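Local coordinates for endoribonuclease AbiQ (Lactococcus lactis, PDB 4GLK), which cleaves RNA as the toxic endoribonuclease of a type III toxin-antitoxin system in antiviral defence, and is neutralised by its cognate RNA antitoxin AntiQ, at residues R73-L84 with M114-S124. The protein carries 1 engineered substitution. Numbering follows the deposited sequence.
Sequences RLFEIGNINNPL and MMQKQLIYMKS
Helix 114-124 passes Leu-74 to Ile-77 with its axis 7.5 Å from that of strand 73-76, at 108° to it, close enough for Tyr-121 to lie against the strand backbone. A chi1 of -179° swings CG of Tyr-121 away from its own backbone N, and the side chain lies alongside that of Phe-75, pointing the same way; Phe-75 N sits over one ring face, where CB of Phe-75 makes a CH-pi contact. The Phe-75 ring turns its edge to that face in an offset edge-to-face pair, planes at 87°. A flat aromatic suits this place because it can cover peptide and side chain together.

Ile-77 sets CG1 against the edge of the Tyr-121 ring, in its plane, while its CD1 lies 3.8 Å from CD1 of Ile-120 and also touches Ser-124. Water 1 bridges Ile-77 N and Lys-117 O. The two oxygens of the extended Glu-76 serve different partners: OE1 accepts from Asn-79 and Asn-82 within the turn, and OE2 forms a salt bridge with Lys-117 NZ (3.1 Å), met on its anti side. Leu-84 packs on the aliphatic part of Gln-118, whose NE2 gives a weak hydrogen bond to Leu-84 O (2.8 Å).

CD1 of Leu-74 packs on CG of Met-122 (3.8 Å), both side chains touch Leu-87, and Gln-118 reaches Leu-50 of strand 45-52, so the helix packs across the edge hairpin of the antiparallel sheet.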
# COMPACT_ATOMS: atom_id res chain seq x y z
N ARG A 73 -3.42 6.28 -9.08
CA ARG A 73 -4.27 5.55 -10.03
C ARG A 73 -3.40 4.69 -10.95
O ARG A 73 -2.41 5.16 -11.50
CB ARG A 73 -5.11 6.54 -10.83
CG ARG A 73 -6.03 7.38 -9.96
CD ARG A 73 -6.68 8.47 -10.76
NE ARG A 73 -7.53 7.94 -11.83
CZ ARG A 73 -7.91 8.63 -12.90
NH1 ARG A 73 -7.51 9.88 -13.07
NH2 ARG A 73 -8.69 8.07 -13.81
N LEU A 74 -3.75 3.42 -11.08
CA LEU A 74 -2.97 2.48 -11.89
C LEU A 74 -3.61 2.36 -13.24
O LEU A 74 -4.84 2.40 -13.34
CB LEU A 74 -2.90 1.10 -11.22
CG LEU A 74 -1.88 0.81 -10.09
CD1 LEU A 74 -1.00 2.00 -9.71
CD2 LEU A 74 -2.56 0.19 -8.89
N PHE A 75 -2.80 2.29 -14.28
CA PHE A 75 -3.27 2.18 -15.66
C PHE A 75 -2.57 1.02 -16.34
O PHE A 75 -1.71 0.39 -15.74
CB PHE A 75 -3.07 3.52 -16.41
CG PHE A 75 -3.82 4.66 -15.76
CD1 PHE A 75 -5.18 4.84 -16.00
CD2 PHE A 75 -3.19 5.52 -14.86
CE1 PHE A 75 -5.89 5.86 -15.35
CE2 PHE A 75 -3.89 6.57 -14.26
CZ PHE A 75 -5.24 6.73 -14.51
N GLU A 76 -2.97 0.74 -17.58
CA GLU A 76 -2.39 -0.35 -18.34
C GLU A 76 -1.37 0.20 -19.32
O GLU A 76 -1.71 1.09 -20.07
CB GLU A 76 -3.51 -1.11 -19.09
CG GLU A 76 -3.05 -2.28 -19.90
CD GLU A 76 -4.16 -3.11 -20.51
OE1 GLU A 76 -5.35 -2.71 -20.44
OE2 GLU A 76 -3.84 -4.16 -21.09
N ILE A 77 -0.14 -0.31 -19.32
CA ILE A 77 0.86 0.17 -20.30
C ILE A 77 0.48 -0.36 -21.69
O ILE A 77 0.18 -1.53 -21.84
CB ILE A 77 2.29 -0.21 -19.88
CG1 ILE A 77 2.82 0.83 -18.88
CG2 ILE A 77 3.23 -0.36 -21.09
CD1 ILE A 77 3.83 0.32 -18.02
N GLY A 78 0.46 0.52 -22.68
CA GLY A 78 0.02 0.17 -24.02
C GLY A 78 -1.49 0.23 -24.18
O GLY A 78 -2.03 -0.20 -25.18
N ASN A 79 -2.18 0.78 -23.17
CA ASN A 79 -3.62 0.99 -23.12
C ASN A 79 -3.85 1.90 -21.92
O ASN A 79 -4.64 1.60 -21.04
CB ASN A 79 -4.35 -0.35 -22.94
CG ASN A 79 -5.87 -0.30 -23.03
OD1 ASN A 79 -6.46 0.67 -23.47
ND2 ASN A 79 -6.51 -1.35 -22.58
N ILE A 80 -3.12 3.04 -21.91
CA ILE A 80 -2.96 4.00 -20.82
C ILE A 80 -4.23 4.65 -20.28
O ILE A 80 -4.21 5.17 -19.17
CB ILE A 80 -1.82 5.01 -21.15
CG1 ILE A 80 -1.06 5.43 -19.89
CG2 ILE A 80 -2.32 6.22 -21.98
CD1 ILE A 80 0.04 4.45 -19.43
N ASN A 81 -5.32 4.62 -21.06
CA ASN A 81 -6.60 5.18 -20.65
C ASN A 81 -7.52 4.17 -19.97
O ASN A 81 -8.63 4.52 -19.58
CB ASN A 81 -7.29 5.87 -21.82
CG ASN A 81 -6.59 7.13 -22.21
OD1 ASN A 81 -6.46 8.05 -21.41
ND2 ASN A 81 -6.01 7.14 -23.38
N ASN A 82 -7.06 2.93 -19.82
CA ASN A 82 -7.80 1.87 -19.14
C ASN A 82 -7.32 1.77 -17.66
O ASN A 82 -6.20 1.32 -17.42
CB ASN A 82 -7.65 0.53 -19.88
CG ASN A 82 -8.28 -0.65 -19.19
OD1 ASN A 82 -9.43 -0.59 -18.75
ND2 ASN A 82 -7.55 -1.75 -19.06
N PRO A 83 -8.14 2.23 -16.68
CA PRO A 83 -7.71 2.17 -15.26
C PRO A 83 -7.74 0.74 -14.72
O PRO A 83 -8.62 -0.04 -15.09
CB PRO A 83 -8.69 3.11 -14.54
CG PRO A 83 -9.90 3.12 -15.38
CD PRO A 83 -9.50 2.81 -16.80
N LEU A 84 -6.77 0.37 -13.88
CA LEU A 84 -6.59 -0.99 -13.36
C LEU A 84 -6.78 -1.11 -11.85
O LEU A 84 -7.07 -2.20 -11.35
CB LEU A 84 -5.18 -1.46 -13.75
CG LEU A 84 -4.97 -2.40 -14.96
CD1 LEU A 84 -5.83 -2.03 -16.14
CD2 LEU A 84 -3.52 -2.43 -15.37
N MET A 114 -4.41 -9.45 -14.67
CA MET A 114 -4.62 -8.02 -14.48
C MET A 114 -3.64 -7.51 -13.41
O MET A 114 -3.11 -6.40 -13.55
CB MET A 114 -6.07 -7.76 -14.07
CG MET A 114 -6.42 -6.28 -13.96
SD MET A 114 -7.50 -5.94 -12.55
CE MET A 114 -6.44 -6.38 -11.20
N MET A 115 -3.37 -8.32 -12.37
CA MET A 115 -2.39 -7.95 -11.33
C MET A 115 -1.02 -7.79 -11.97
O MET A 115 -0.34 -6.80 -11.70
CB MET A 115 -2.34 -8.98 -10.22
CG MET A 115 -3.60 -9.02 -9.40
SD MET A 115 -3.27 -9.68 -7.77
CE MET A 115 -2.92 -8.15 -6.89
N GLN A 116 -0.64 -8.70 -12.88
CA GLN A 116 0.62 -8.67 -13.61
C GLN A 116 0.76 -7.30 -14.30
O GLN A 116 1.78 -6.62 -14.11
CB GLN A 116 0.66 -9.84 -14.62
CG GLN A 116 1.96 -9.99 -15.41
CD GLN A 116 1.88 -11.00 -16.56
OE1 GLN A 116 2.87 -11.63 -16.92
NE2 GLN A 116 0.72 -11.14 -17.19
N LYS A 117 -0.31 -6.87 -15.00
CA LYS A 117 -0.42 -5.60 -15.73
C LYS A 117 -0.28 -4.42 -14.78
O LYS A 117 0.41 -3.46 -15.12
CB LYS A 117 -1.75 -5.53 -16.51
CG LYS A 117 -1.80 -6.50 -17.67
CD LYS A 117 -3.15 -6.51 -18.35
CE LYS A 117 -3.12 -7.32 -19.63
NZ LYS A 117 -2.22 -6.71 -20.66
N GLN A 118 -0.90 -4.49 -13.58
CA GLN A 118 -0.77 -3.45 -12.55
C GLN A 118 0.69 -3.28 -12.09
O GLN A 118 1.13 -2.15 -11.90
CB GLN A 118 -1.62 -3.79 -11.32
CG GLN A 118 -3.12 -3.69 -11.55
CD GLN A 118 -3.87 -4.14 -10.32
OE1 GLN A 118 -3.55 -5.16 -9.69
NE2 GLN A 118 -4.91 -3.40 -9.98
N LEU A 119 1.40 -4.40 -11.88
CA LEU A 119 2.82 -4.42 -11.47
C LEU A 119 3.71 -3.87 -12.56
O LEU A 119 4.59 -3.07 -12.25
CB LEU A 119 3.28 -5.83 -11.11
CG LEU A 119 4.56 -5.96 -10.30
CD1 LEU A 119 4.50 -5.12 -9.01
CD2 LEU A 119 4.79 -7.40 -9.96
N ILE A 120 3.51 -4.27 -13.85
CA ILE A 120 4.34 -3.68 -14.92
C ILE A 120 4.18 -2.14 -14.94
O ILE A 120 5.18 -1.43 -15.08
CB ILE A 120 4.33 -4.36 -16.33
CG1 ILE A 120 3.62 -3.55 -17.42
CG2 ILE A 120 3.91 -5.84 -16.33
CD1 ILE A 120 4.48 -3.34 -18.62
N TYR A 121 2.93 -1.63 -14.73
CA TYR A 121 2.68 -0.20 -14.68
C TYR A 121 3.38 0.44 -13.49
O TYR A 121 4.06 1.44 -13.65
CB TYR A 121 1.18 0.13 -14.68
CG TYR A 121 0.95 1.63 -14.66
CD1 TYR A 121 1.19 2.40 -15.80
CD2 TYR A 121 0.54 2.28 -13.50
CE1 TYR A 121 1.03 3.78 -15.77
CE2 TYR A 121 0.40 3.66 -13.46
CZ TYR A 121 0.64 4.41 -14.60
OH TYR A 121 0.43 5.76 -14.58
N MET A 122 3.23 -0.16 -12.31
CA MET A 122 3.84 0.32 -11.06
C MET A 122 5.36 0.40 -11.16
O MET A 122 5.94 1.40 -10.75
CB MET A 122 3.41 -0.56 -9.89
CG MET A 122 1.98 -0.33 -9.50
SD MET A 122 1.57 -1.26 -8.02
CE MET A 122 2.58 -0.43 -6.92
N LYS A 123 5.99 -0.61 -11.78
CA LYS A 123 7.45 -0.63 -12.01
C LYS A 123 7.88 0.53 -12.90
O LYS A 123 8.89 1.17 -12.59
CB LYS A 123 7.91 -1.96 -12.61
CG LYS A 123 7.94 -3.09 -11.59
CD LYS A 123 8.92 -4.15 -12.06
CE LYS A 123 8.92 -5.34 -11.15
NZ LYS A 123 7.83 -6.29 -11.47
N SER A 124 7.08 0.85 -13.96
CA SER A 124 7.35 1.97 -14.86
C SER A 124 7.22 3.34 -14.17
O SER A 124 7.78 4.32 -14.66
CB SER A 124 6.44 1.91 -16.08
OG SER A 124 5.14 2.41 -15.80
O HOH W 1 0.40 -2.40 -17.45